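Local coordinates for cytochrome c' (Rhodopseudomonas palustris, PDB 1MQV), which carries a high-spin heme c with no sixth ligand in a four-helix bundle and probably transfers electrons, though its exact function is not known, at residues D3-R8 / G63-L68; K9-Q14 / K49-L54; F55-K60 / K70-K75. The protein carries 3 engineered substitutions. One frame throughout, in Å; residues are numbered along the deposited sequence.

Interaction 1. Residues D3-R8 / G63-L68; sequences DVIAQR and GDTAAL. With HEC (heme c), chain C.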
loop_
_atom_site.group_PDB
_atom_site.type_symbol
_atom_site.label_atom_id
_atom_site.label_comp_id
_atom_site.label_asym_id
_atom_site.label_seq_id
_atom_site.Cartn_x
_atom_site.Cartn_y
_atom_site.Cartn_z
ATOM N N ASP A 3 -10.201 -18.180 -2.451
ATOM C CA ASP A 3 -8.851 -17.894 -1.981
ATOM C C ASP A 3 -8.524 -16.405 -1.886
ATOM O O ASP A 3 -7.761 -15.858 -2.693
ATOM C CB ASP A 3 -7.806 -18.579 -2.863
ATOM C CG ASP A 3 -6.534 -18.948 -2.084
ATOM O OD1 ASP A 3 -6.259 -18.336 -1.020
ATOM O OD2 ASP A 3 -5.801 -19.855 -2.540
ATOM N N VAL A 4 -9.101 -15.757 -0.883
ATOM C CA VAL A 4 -8.848 -14.337 -0.654
ATOM C C VAL A 4 -7.398 -14.111 -0.285
ATOM O O VAL A 4 -6.898 -13.003 -0.469
ATOM C CB VAL A 4 -9.666 -13.770 0.523
ATOM C CG1 VAL A 4 -11.110 -13.587 0.126
ATOM C CG2 VAL A 4 -9.543 -14.713 1.725
ATOM N N ILE A 5 -6.734 -15.124 0.274
ATOM C CA ILE A 5 -5.331 -14.947 0.665
ATOM C C ILE A 5 -4.538 -14.806 -0.619
ATOM O O ILE A 5 -3.634 -13.998 -0.717
ATOM C CB ILE A 5 -4.793 -16.151 1.523
ATOM C CG1 ILE A 5 -5.230 -15.971 2.976
ATOM C CG2 ILE A 5 -3.258 -16.184 1.562
ATOM C CD1 ILE A 5 -5.049 -17.205 3.818
ATOM N N ALA A 6 -4.897 -15.578 -1.635
ATOM C CA ALA A 6 -4.166 -15.452 -2.878
ATOM C C ALA A 6 -4.512 -14.121 -3.536
ATOM O O ALA A 6 -3.642 -13.465 -4.126
ATOM C CB ALA A 6 -4.503 -16.617 -3.810
ATOM N N GLN A 7 -5.761 -13.694 -3.428
ATOM C CA GLN A 7 -6.155 -12.444 -4.055
ATOM C C GLN A 7 -5.433 -11.261 -3.465
ATOM O O GLN A 7 -4.914 -10.402 -4.191
ATOM C CB GLN A 7 -7.632 -12.159 -3.857
ATOM C CG GLN A 7 -8.567 -12.868 -4.793
ATOM C CD GLN A 7 -10.005 -12.638 -4.386
ATOM O OE1 GLN A 7 -10.683 -13.561 -3.964
ATOM N NE2 GLN A 7 -10.468 -11.399 -4.500
ATOM N N ARG A 8 -5.429 -11.205 -2.146
ATOM C CA ARG A 8 -4.820 -10.048 -1.461
ATOM C C ARG A 8 -3.310 -10.023 -1.626
ATOM O O ARG A 8 -2.725 -8.957 -1.758
ATOM C CB ARG A 8 -5.234 -10.001 0.031
ATOM C CG ARG A 8 -4.597 -11.075 0.920
ATOM C CD ARG A 8 -5.489 -11.368 2.104
ATOM N NE ARG A 8 -4.792 -12.091 3.165
ATOM C CZ ARG A 8 -5.412 -12.653 4.210
ATOM N NH1 ARG A 8 -6.738 -12.581 4.329
ATOM N NH2 ARG A 8 -4.711 -13.277 5.146
ATOM N N GLY A 63 -3.000 -20.655 6.472
ATOM C CA GLY A 63 -1.780 -21.405 6.186
ATOM C C GLY A 63 -0.696 -20.739 5.336
ATOM O O GLY A 63 0.506 -20.901 5.565
ATOM N N ASP A 64 -1.083 -20.011 4.312
ATOM C CA ASP A 64 -0.023 -19.434 3.488
ATOM C C ASP A 64 -0.120 -17.922 3.508
ATOM O O ASP A 64 -0.098 -17.297 2.448
ATOM C CB ASP A 64 -0.163 -19.942 2.050
ATOM C CG ASP A 64 -1.560 -19.719 1.501
ATOM O OD1 ASP A 64 -2.409 -19.203 2.266
ATOM O OD2 ASP A 64 -1.817 -20.054 0.321
ATOM N N THR A 65 -0.239 -17.341 4.694
ATOM C CA THR A 65 -0.394 -15.886 4.777
ATOM C C THR A 65 0.496 -15.296 5.844
ATOM O O THR A 65 0.820 -15.945 6.839
ATOM C CB THR A 65 -1.850 -15.531 5.128
ATOM O OG1 THR A 65 -1.954 -14.118 5.392
ATOM C CG2 THR A 65 -2.282 -16.257 6.417
ATOM N N ALA A 66 0.903 -14.051 5.639
ATOM C CA ALA A 66 1.744 -13.401 6.624
ATOM C C ALA A 66 0.905 -12.440 7.458
ATOM O O ALA A 66 1.433 -11.694 8.251
ATOM C CB ALA A 66 2.882 -12.645 5.932
ATOM N N ALA A 67 -0.399 -12.437 7.242
ATOM C CA ALA A 67 -1.286 -11.593 8.030
ATOM C C ALA A 67 -1.316 -12.111 9.461
ATOM O O ALA A 67 -1.501 -13.299 9.690
ATOM C CB ALA A 67 -2.654 -11.622 7.439
ATOM N N LEU A 68 -1.143 -11.216 10.428
ATOM C CA LEU A 68 -1.147 -11.614 11.830
ATOM C C LEU A 68 -2.556 -11.666 12.420
ATOM O O LEU A 68 -3.439 -10.912 12.029
ATOM C CB LEU A 68 -0.263 -10.653 12.665
ATOM C CG LEU A 68 1.203 -10.558 12.227
ATOM C CD1 LEU A 68 1.938 -9.508 13.081
ATOM C CD2 LEU A 68 1.876 -11.948 12.364
HETATM FE FE HEC C . 1.687 -4.503 2.823
HETATM C CHA HEC C . 1.971 -7.831 2.406
HETATM C CHB HEC C . 3.762 -4.007 0.148
HETATM C CHC HEC C . 0.832 -1.229 2.727
HETATM C CHD HEC C . -0.805 -4.982 5.283
HETATM N NA HEC C . 2.703 -5.716 1.511
HETATM C C1A HEC C . 2.665 -7.077 1.533
HETATM C C2A HEC C . 3.485 -7.572 0.491
HETATM C C3A HEC C . 4.058 -6.486 -0.181
HETATM C C4A HEC C . 3.524 -5.325 0.498
HETATM C CMA HEC C . 5.021 -6.356 -1.318
HETATM C CAA HEC C . 3.770 -9.044 0.219
HETATM C CBA HEC C . 2.731 -9.588 -0.736
HETATM C CGA HEC C . 3.083 -11.007 -1.200
HETATM O O1A HEC C . 3.590 -11.133 -2.319
HETATM O O2A HEC C . 2.850 -11.966 -0.439
HETATM N NB HEC C . 2.200 -2.986 1.720
HETATM C C1B HEC C . 3.166 -2.898 0.732
HETATM C C2B HEC C . 3.443 -1.509 0.303
HETATM C C3B HEC C . 2.630 -0.732 1.031
HETATM C C4B HEC C . 1.827 -1.652 1.888
HETATM C CMB HEC C . 4.523 -1.123 -0.754
HETATM C CAB HEC C . 2.517 0.727 1.028
HETATM C CBB HEC C . 2.378 1.491 -0.140
HETATM N NC HEC C . 0.273 -3.387 3.734
HETATM C C1C HEC C . 0.069 -2.014 3.597
HETATM C C2C HEC C . -0.900 -1.532 4.504
HETATM C C3C HEC C . -1.378 -2.561 5.274
HETATM C C4C HEC C . -0.601 -3.729 4.757
HETATM C CMC HEC C . -1.228 -0.020 4.749
HETATM C CAC HEC C . -2.305 -2.634 6.394
HETATM C CBC HEC C . -3.307 -1.566 6.532
HETATM N ND HEC C . 0.742 -6.063 3.718
HETATM C C1D HEC C . -0.140 -6.135 4.766
HETATM C C2D HEC C . -0.359 -7.529 5.208
HETATM C C3D HEC C . 0.437 -8.292 4.388
HETATM C C4D HEC C . 1.106 -7.397 3.445
HETATM C CMD HEC C . -1.497 -7.918 6.197
HETATM C CAD HEC C . 0.480 -9.893 4.422
HETATM C CBD HEC C . -0.558 -10.326 3.344
HETATM C CGD HEC C . -0.781 -11.835 3.414
HETATM O O1D HEC C . 0.247 -12.519 3.516
HETATM O O2D HEC C . -1.940 -12.294 3.382
#

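Interaction 2. Residues K9-Q14 / K49-L54; sequences KAILKQ and KKLPAL. With HEC (heme c), chain C.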
loop_
_atom_site.group_PDB
_atom_site.type_symbol
_atom_site.label_atom_id
_atom_site.label_comp_id
_atom_site.label_asym_id
_atom_site.label_seq_id
_atom_site.Cartn_x
_atom_site.Cartn_y
_atom_site.Cartn_z
ATOM N N LYS A 9 -2.662 -11.187 -1.668
ATOM C CA LYS A 9 -1.219 -11.175 -1.853
ATOM C C LYS A 9 -0.861 -10.675 -3.248
ATOM O O LYS A 9 0.190 -10.033 -3.435
ATOM C CB LYS A 9 -0.647 -12.591 -1.632
ATOM C CG LYS A 9 -0.394 -12.981 -0.151
ATOM C CD LYS A 9 0.071 -14.461 -0.145
ATOM C CE LYS A 9 1.100 -14.766 0.900
ATOM N NZ LYS A 9 1.513 -16.182 0.723
ATOM N N ALA A 10 -1.728 -10.956 -4.224
ATOM C CA ALA A 10 -1.487 -10.522 -5.594
ATOM C C ALA A 10 -1.599 -8.994 -5.671
ATOM O O ALA A 10 -0.795 -8.320 -6.323
ATOM C CB ALA A 10 -2.489 -11.168 -6.553
ATOM N N ILE A 11 -2.590 -8.454 -4.985
ATOM C CA ILE A 11 -2.785 -6.997 -4.984
ATOM C C ILE A 11 -1.629 -6.312 -4.211
ATOM O O ILE A 11 -1.135 -5.271 -4.638
ATOM C CB ILE A 11 -4.125 -6.618 -4.340
ATOM C CG1 ILE A 11 -5.283 -7.009 -5.270
ATOM C CG2 ILE A 11 -4.151 -5.091 -4.011
ATOM C CD1 ILE A 11 -6.629 -7.093 -4.527
ATOM N N LEU A 12 -1.202 -6.877 -3.085
ATOM C CA LEU A 12 -0.118 -6.255 -2.314
ATOM C C LEU A 12 1.192 -6.392 -3.067
ATOM O O LEU A 12 2.065 -5.538 -2.956
ATOM C CB LEU A 12 -0.013 -6.859 -0.901
ATOM C CG LEU A 12 -1.216 -6.528 -0.029
ATOM C CD1 LEU A 12 -1.407 -7.604 1.039
ATOM C CD2 LEU A 12 -0.952 -5.111 0.659
ATOM N N LYS A 13 1.346 -7.464 -3.849
ATOM C CA LYS A 13 2.560 -7.614 -4.645
ATOM C C LYS A 13 2.585 -6.477 -5.666
ATOM O O LYS A 13 3.649 -5.864 -5.899
ATOM C CB LYS A 13 2.583 -8.991 -5.344
ATOM C CG LYS A 13 3.770 -9.204 -6.260
ATOM C CD LYS A 13 3.836 -10.681 -6.689
ATOM C CE LYS A 13 4.805 -10.892 -7.845
ATOM N NZ LYS A 13 6.132 -10.279 -7.599
ATOM N N GLN A 14 1.433 -6.187 -6.275
ATOM C CA GLN A 14 1.337 -5.075 -7.238
ATOM C C GLN A 14 1.686 -3.764 -6.523
ATOM O O GLN A 14 2.378 -2.910 -7.090
ATOM C CB GLN A 14 -0.088 -4.898 -7.830
ATOM C CG GLN A 14 -0.764 -6.125 -8.415
ATOM C CD GLN A 14 -2.254 -5.877 -8.655
ATOM O OE1 GLN A 14 -3.088 -6.785 -8.513
ATOM N NE2 GLN A 14 -2.594 -4.639 -9.021
ATOM N N LYS A 49 -8.208 0.535 -1.755
ATOM C CA LYS A 49 -9.659 0.583 -1.648
ATOM C C LYS A 49 -10.238 -0.824 -1.824
ATOM O O LYS A 49 -11.360 -1.103 -1.416
ATOM C CB LYS A 49 -10.231 1.532 -2.674
ATOM C CG LYS A 49 -9.983 2.972 -2.346
ATOM C CD LYS A 49 -10.311 3.853 -3.558
ATOM C CE LYS A 49 -10.493 5.293 -3.110
ATOM N NZ LYS A 49 -10.639 6.131 -4.341
ATOM N N LYS A 50 -9.444 -1.707 -2.397
ATOM C CA LYS A 50 -9.883 -3.081 -2.613
ATOM C C LYS A 50 -9.538 -3.976 -1.440
ATOM O O LYS A 50 -10.324 -4.852 -1.080
ATOM C CB LYS A 50 -9.217 -3.644 -3.872
ATOM C CG LYS A 50 -9.705 -3.018 -5.167
ATOM C CD LYS A 50 -8.991 -3.674 -6.346
ATOM C CE LYS A 50 -9.264 -2.887 -7.630
ATOM N NZ LYS A 50 -8.494 -3.379 -8.813
ATOM N N LEU A 51 -8.366 -3.757 -0.822
ATOM C CA LEU A 51 -7.901 -4.614 0.277
ATOM C C LEU A 51 -8.795 -4.802 1.516
ATOM O O LEU A 51 -8.797 -5.886 2.095
ATOM C CB LEU A 51 -6.447 -4.229 0.683
ATOM C CG LEU A 51 -5.461 -4.623 -0.461
ATOM C CD1 LEU A 51 -4.178 -3.755 -0.478
ATOM C CD2 LEU A 51 -5.130 -6.137 -0.366
ATOM N N PRO A 52 -9.590 -3.773 1.921
ATOM C CA PRO A 52 -10.459 -3.915 3.097
ATOM C C PRO A 52 -11.450 -5.049 3.014
ATOM O O PRO A 52 -11.914 -5.530 4.036
ATOM C CB PRO A 52 -11.177 -2.580 3.149
ATOM C CG PRO A 52 -10.072 -1.636 2.720
ATOM C CD PRO A 52 -9.535 -2.358 1.492
ATOM N N ALA A 53 -11.784 -5.457 1.793
ATOM C CA ALA A 53 -12.756 -6.524 1.627
ATOM C C ALA A 53 -12.111 -7.919 1.564
ATOM O O ALA A 53 -12.817 -8.917 1.429
ATOM C CB ALA A 53 -13.585 -6.267 0.382
ATOM N N LEU A 54 -10.799 -8.002 1.728
ATOM C CA LEU A 54 -10.109 -9.311 1.608
ATOM C C LEU A 54 -9.446 -9.943 2.834
ATOM O O LEU A 54 -8.549 -10.794 2.691
ATOM C CB LEU A 54 -9.083 -9.194 0.479
ATOM C CG LEU A 54 -9.608 -8.738 -0.851
ATOM C CD1 LEU A 54 -8.397 -8.600 -1.812
ATOM C CD2 LEU A 54 -10.570 -9.793 -1.409
HETATM FE FE HEC C . 1.687 -4.503 2.823
HETATM C CHA HEC C . 1.971 -7.831 2.406
HETATM C CHB HEC C . 3.762 -4.007 0.148
HETATM C CHC HEC C . 0.832 -1.229 2.727
HETATM C CHD HEC C . -0.805 -4.982 5.283
HETATM N NA HEC C . 2.703 -5.716 1.511
HETATM C C1A HEC C . 2.665 -7.077 1.533
HETATM C C2A HEC C . 3.485 -7.572 0.491
HETATM C C3A HEC C . 4.058 -6.486 -0.181
HETATM C C4A HEC C . 3.524 -5.325 0.498
HETATM C CMA HEC C . 5.021 -6.356 -1.318
HETATM C CAA HEC C . 3.770 -9.044 0.219
HETATM C CBA HEC C . 2.731 -9.588 -0.736
HETATM C CGA HEC C . 3.083 -11.007 -1.200
HETATM O O1A HEC C . 3.590 -11.133 -2.319
HETATM O O2A HEC C . 2.850 -11.966 -0.439
HETATM N NB HEC C . 2.200 -2.986 1.720
HETATM C C1B HEC C . 3.166 -2.898 0.732
HETATM C C2B HEC C . 3.443 -1.509 0.303
HETATM C C3B HEC C . 2.630 -0.732 1.031
HETATM C C4B HEC C . 1.827 -1.652 1.888
HETATM C CMB HEC C . 4.523 -1.123 -0.754
HETATM C CAB HEC C . 2.517 0.727 1.028
HETATM C CBB HEC C . 2.378 1.491 -0.140
HETATM N NC HEC C . 0.273 -3.387 3.734
HETATM C C1C HEC C . 0.069 -2.014 3.597
HETATM C C2C HEC C . -0.900 -1.532 4.504
HETATM C C3C HEC C . -1.378 -2.561 5.274
HETATM C C4C HEC C . -0.601 -3.729 4.757
HETATM C CMC HEC C . -1.228 -0.020 4.749
HETATM C CAC HEC C . -2.305 -2.634 6.394
HETATM C CBC HEC C . -3.307 -1.566 6.532
HETATM N ND HEC C . 0.742 -6.063 3.718
HETATM C C1D HEC C . -0.140 -6.135 4.766
HETATM C C2D HEC C . -0.359 -7.529 5.208
HETATM C C3D HEC C . 0.437 -8.292 4.388
HETATM C C4D HEC C . 1.106 -7.397 3.445
HETATM C CMD HEC C . -1.497 -7.918 6.197
HETATM C CAD HEC C . 0.480 -9.893 4.422
HETATM C CBD HEC C . -0.558 -10.326 3.344
HETATM C CGD HEC C . -0.781 -11.835 3.414
HETATM O O1D HEC C . 0.247 -12.519 3.516
HETATM O O2D HEC C . -1.940 -12.294 3.382
#

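Interaction 3. Residues F55-K60 / K70-K75; sequences FPADSK and KIFEDK. Engineered in segment 70-75: Phe72 (natural residue Trp).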
loop_
_atom_site.group_PDB
_atom_site.type_symbol
_atom_site.label_atom_id
_atom_site.label_comp_id
_atom_site.label_asym_id
_atom_site.label_seq_id
_atom_site.Cartn_x
_atom_site.Cartn_y
_atom_site.Cartn_z
ATOM N N PHE A 55 -9.828 -9.511 4.042
ATOM C CA PHE A 55 -9.261 -10.077 5.255
ATOM C C PHE A 55 -10.363 -10.617 6.183
ATOM O O PHE A 55 -10.612 -10.089 7.253
ATOM C CB PHE A 55 -8.398 -9.033 6.015
ATOM C CG PHE A 55 -7.093 -8.709 5.317
ATOM C CD1 PHE A 55 -7.066 -7.785 4.260
ATOM C CD2 PHE A 55 -5.907 -9.363 5.670
ATOM C CE1 PHE A 55 -5.888 -7.527 3.568
ATOM C CE2 PHE A 55 -4.708 -9.105 4.975
ATOM C CZ PHE A 55 -4.709 -8.179 3.921
ATOM N N PRO A 56 -11.036 -11.702 5.777
ATOM C CA PRO A 56 -12.102 -12.265 6.621
ATOM C C PRO A 56 -11.556 -13.092 7.781
ATOM O O PRO A 56 -10.522 -13.732 7.656
ATOM C CB PRO A 56 -12.899 -13.128 5.637
ATOM C CG PRO A 56 -11.790 -13.690 4.733
ATOM C CD PRO A 56 -10.798 -12.516 4.562
ATOM N N ALA A 57 -12.250 -13.082 8.919
ATOM C CA ALA A 57 -11.793 -13.873 10.060
ATOM C C ALA A 57 -11.714 -15.392 9.725
ATOM O O ALA A 57 -10.895 -16.108 10.297
ATOM C CB ALA A 57 -12.711 -13.623 11.269
ATOM N N ASP A 58 -12.535 -15.886 8.798
ATOM C CA ASP A 58 -12.461 -17.320 8.477
ATOM C C ASP A 58 -11.194 -17.680 7.686
ATOM O O ASP A 58 -11.007 -18.819 7.260
ATOM C CB ASP A 58 -13.727 -17.824 7.749
ATOM C CG ASP A 58 -14.030 -17.073 6.476
ATOM O OD1 ASP A 58 -13.088 -16.721 5.750
ATOM O OD2 ASP A 58 -15.224 -16.846 6.185
ATOM N N SER A 59 -10.320 -16.703 7.487
ATOM C CA SER A 59 -9.093 -16.989 6.798
ATOM C C SER A 59 -7.926 -16.811 7.769
ATOM O O SER A 59 -6.745 -16.848 7.365
ATOM C CB SER A 59 -8.934 -16.067 5.606
ATOM O OG SER A 59 -7.939 -15.111 5.886
ATOM N N LYS A 60 -8.225 -16.641 9.056
ATOM C CA LYS A 60 -7.142 -16.451 10.035
ATOM C C LYS A 60 -6.301 -17.730 10.242
ATOM O O LYS A 60 -5.179 -17.683 10.758
ATOM C CB LYS A 60 -7.687 -15.930 11.383
ATOM C CG LYS A 60 -8.435 -16.925 12.251
ATOM C CD LYS A 60 -8.814 -16.296 13.602
ATOM C CE LYS A 60 -9.798 -15.143 13.448
ATOM N NZ LYS A 60 -10.581 -14.837 14.696
ATOM N N LYS A 70 -3.629 -10.490 15.017
ATOM C CA LYS A 70 -3.909 -9.211 15.661
ATOM C C LYS A 70 -4.912 -8.395 14.852
ATOM O O LYS A 70 -5.702 -7.618 15.398
ATOM C CB LYS A 70 -2.612 -8.436 15.847
ATOM C CG LYS A 70 -2.781 -7.109 16.650
ATOM C CD LYS A 70 -1.434 -6.443 16.933
ATOM C CE LYS A 70 -1.598 -5.090 17.633
ATOM N NZ LYS A 70 -2.220 -5.205 18.985
ATOM N N ILE A 71 -4.893 -8.592 13.543
ATOM C CA ILE A 71 -5.808 -7.894 12.658
ATOM C C ILE A 71 -7.256 -7.990 13.130
ATOM O O ILE A 71 -7.983 -6.994 13.148
ATOM C CB ILE A 71 -5.720 -8.492 11.248
ATOM C CG1 ILE A 71 -4.330 -8.140 10.671
ATOM C CG2 ILE A 71 -6.933 -8.020 10.388
ATOM C CD1 ILE A 71 -3.978 -8.847 9.365
ATOM N N PHE A 72 -7.682 -9.182 13.533
ATOM C CA PHE A 72 -9.067 -9.353 13.930
ATOM C C PHE A 72 -9.456 -8.840 15.304
ATOM O O PHE A 72 -10.639 -8.836 15.659
ATOM C CB PHE A 72 -9.461 -10.817 13.710
ATOM C CG PHE A 72 -9.191 -11.258 12.306
ATOM C CD1 PHE A 72 -9.953 -10.751 11.261
ATOM C CD2 PHE A 72 -8.063 -12.013 12.004
ATOM C CE1 PHE A 72 -9.587 -10.974 9.953
ATOM C CE2 PHE A 72 -7.695 -12.240 10.693
ATOM C CZ PHE A 72 -8.451 -11.719 9.667
ATOM N N GLU A 73 -8.466 -8.376 16.051
ATOM C CA GLU A 73 -8.707 -7.817 17.370
ATOM C C GLU A 73 -8.646 -6.320 17.299
ATOM O O GLU A 73 -8.859 -5.667 18.299
ATOM C CB GLU A 73 -7.651 -8.256 18.375
ATOM C CG GLU A 73 -7.807 -9.673 18.898
ATOM C CD GLU A 73 -6.795 -9.990 19.989
ATOM O OE1 GLU A 73 -6.865 -9.363 21.072
ATOM O OE2 GLU A 73 -5.921 -10.856 19.760
ATOM N N ASP A 74 -8.313 -5.790 16.129
ATOM C CA ASP A 74 -8.224 -4.343 15.947
ATOM C C ASP A 74 -8.608 -4.068 14.499
ATOM O O ASP A 74 -7.939 -3.288 13.808
ATOM C CB ASP A 74 -6.795 -3.891 16.177
ATOM C CG ASP A 74 -6.714 -2.737 17.144
ATOM O OD1 ASP A 74 -7.648 -1.898 17.136
ATOM O OD2 ASP A 74 -5.722 -2.670 17.900
ATOM N N LYS A 75 -9.703 -4.689 14.050
ATOM C CA LYS A 75 -10.077 -4.574 12.647
ATOM C C LYS A 75 -10.396 -3.178 12.170
ATOM O O LYS A 75 -10.042 -2.847 11.056
ATOM C CB LYS A 75 -11.243 -5.505 12.285
ATOM C CG LYS A 75 -11.381 -5.746 10.754
ATOM C CD LYS A 75 -10.215 -6.582 10.216
ATOM C CE LYS A 75 -10.281 -6.773 8.683
ATOM N NZ LYS A 75 -11.653 -6.967 8.143
HETATM O O HOH W 1 -11.821 -7.794 5.301
HETATM O O HOH W 2 -12.855 -9.172 8.960
#

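Interaction 1. Residues D3-R8 / G63-L68
Ile5 lies across the guanidinium of Arg8, with its CG1 3.5 Å above the centre of that flat group. Its outer branches continue onto the loop. Ile5 CG2, anti to the backbone N, comes to 3.2 Å from Asp64 OD1, and Ile5 CD1 meets Thr65 CB at 3.8 Å, the two side chains crossing at about a right angle. Arg8 leaves the helix with CG in the crowded position between the backbone N and the carbonyl carbon (chi1 72°), then runs extended to NE. This carries one edge of the guanidinium to a heme propionate. Arg8 NE gives a nearly straight bond (168°) to HEC O2D at 2.9 Å, while NH2 adds a weak one to the same oxygen. NH2 also donates to Thr65 OG1 at 2.9 Å, with the hydroxyl oxygen close to the guanidinium plane. Thr65 OG1 in turn donates to HEC O2D at 2.7 Å and accepts from Ala67 N in an ST turn, so two N-H groups fix the hydroxyl's direction. The other propionate oxygen, HEC O1D, takes a bond from Ala66 N at 2.7 Å. A leucine here in place of Arg8 removes the guanidinium and its N-H groups, and would probably leave the propionate charge less well balanced and Thr65 less firmly oriented. Arg8 NH1 has partners of its own in Leu54 O and Ser59 OG, which fix the group's rotation further. At the start of the helix, Asp3 is the N-cap residue, its OD1 accepting from Ala6 N. Together, Arg8, Thr65 and Ala66 form the site that binds one of the two heme propionates in this cytochrome c', where the first helix and the long loop before helix 75-95 meet at the heme.

Interaction 2. Residues K9-Q14 / K49-L54
Two antiparallel neighbours of the four-helix bundle, helix 4-27 and the end of helix 34-50 with its 3-10 continuation, join here through aliphatic side chains alone. Leu51 and Ile11 point at each other tip to tip, where their backbones come nearest. With CG2 anti to the backbone N, Ile11 directs that methyl at the fork of Leu51, 3.8 Å from Leu51 CD1, and sends its longer branch another way. Ile11 CD1 ends 3.6 Å from Leu54 CD1, the two side chains crossing at about a right angle. Leu12 comes to Leu51 obliquely from the heme side, its CD2 at 3.7 Å from Leu51 CD1, so that this one methyl touches both Ile11 and Leu12. Because Leu51 also touches Arg8 and Met15, it enters helix 4-27 as a knob in the hole formed by four residues at positions one, four, five and eight. No polar bond crosses the interface. Phe82 of helix 75-95 covers Leu51 from a third helix, and Asp47 borders Ile11. The CB of Leu12 points along the interface, and the rest of the side chain is shared between Leu51 and the heme. Its CB lies 3.6 Å from HEC C1A and its CD1 3.5 Å from HEC C4D, so the side chain packs against the porphyrin face. Lys9, one turn earlier, passes the propionates with its aliphatic stem, Lys9 CG being 3.4 Å from HEC O2A, before its NZ bonds to Asp64 O. His117 binds the iron on the opposite side of the heme. The sixth position holds no ligand, and a bulky apolar group there is consistent with hindered access for incoming ligands: Leu12 CD2 stands 3.5 Å from HEC FE.

Interaction 3. Residues F55-K60 / K70-K75
The ring of Phe72, an engineered residue in place of the natural tryptophan, is covered on both faces. Ala57 CA sits over one, offset toward the rim, in a CH-pi contact 3.9 Å from the ring centroid. Over the centre of the opposite face lies CG2 of the adjacent Ile71. At the edge, Phe72 CE1 comes to 3.0 Å from Phe55 O, close to the ring plane, and water 2 also lies in that plane. Lys60 crosses the ring obliquely: its CB touches CE2 and CD2, with Lys60 CB 3.8 Å from Phe72 CE2, and the bend at chi3 (65°) brings CE back against CD2. Lys75 folds back through bends at chi2 and chi4, and its NZ reaches Phe55 O in a weak bond of 3.4 Å. Two waters also bridge Lys75 NZ and the backbone of Phe55. Water 1 accepts from both Phe55 N and Lys75 NZ; water 2 accepts from Lys75 NZ and donates to Phe55 O. The Phe55 ring turns inward, where Ile71 CD1 stands 4.2 Å from its CD2. The contact thus draws together the two ends of the long loop between helices 34-50 and 75-95. Phe55 packs on Arg8 of helix 4-27 and edge-to-face on Phe78 of helix 75-95, while Ile71 rests on Phe120 of helix 99-120.

Interactions 1 and 2 share helix 4-27 and both touch the heme, their centres about 10 Å apart; 3-8 and 9-14 follow directly on each other along that helix. In the chain, interaction 2 closes first, and its 49-54 runs straight into 55-60 of interaction 3, although the centres of the two contacts are about 15 Å apart. Interactions 1 and 3 cross in sequence, 63-68 lying between 55-60 and 70-75, with centres about 11 Å apart. Arg8 joins all three through Leu54 O, Ser59 OG and the Phe55 ring, and Lys9 NZ reaches Asp64 O. The long loop is thus fastened to the first helix around the propionate end of the heme.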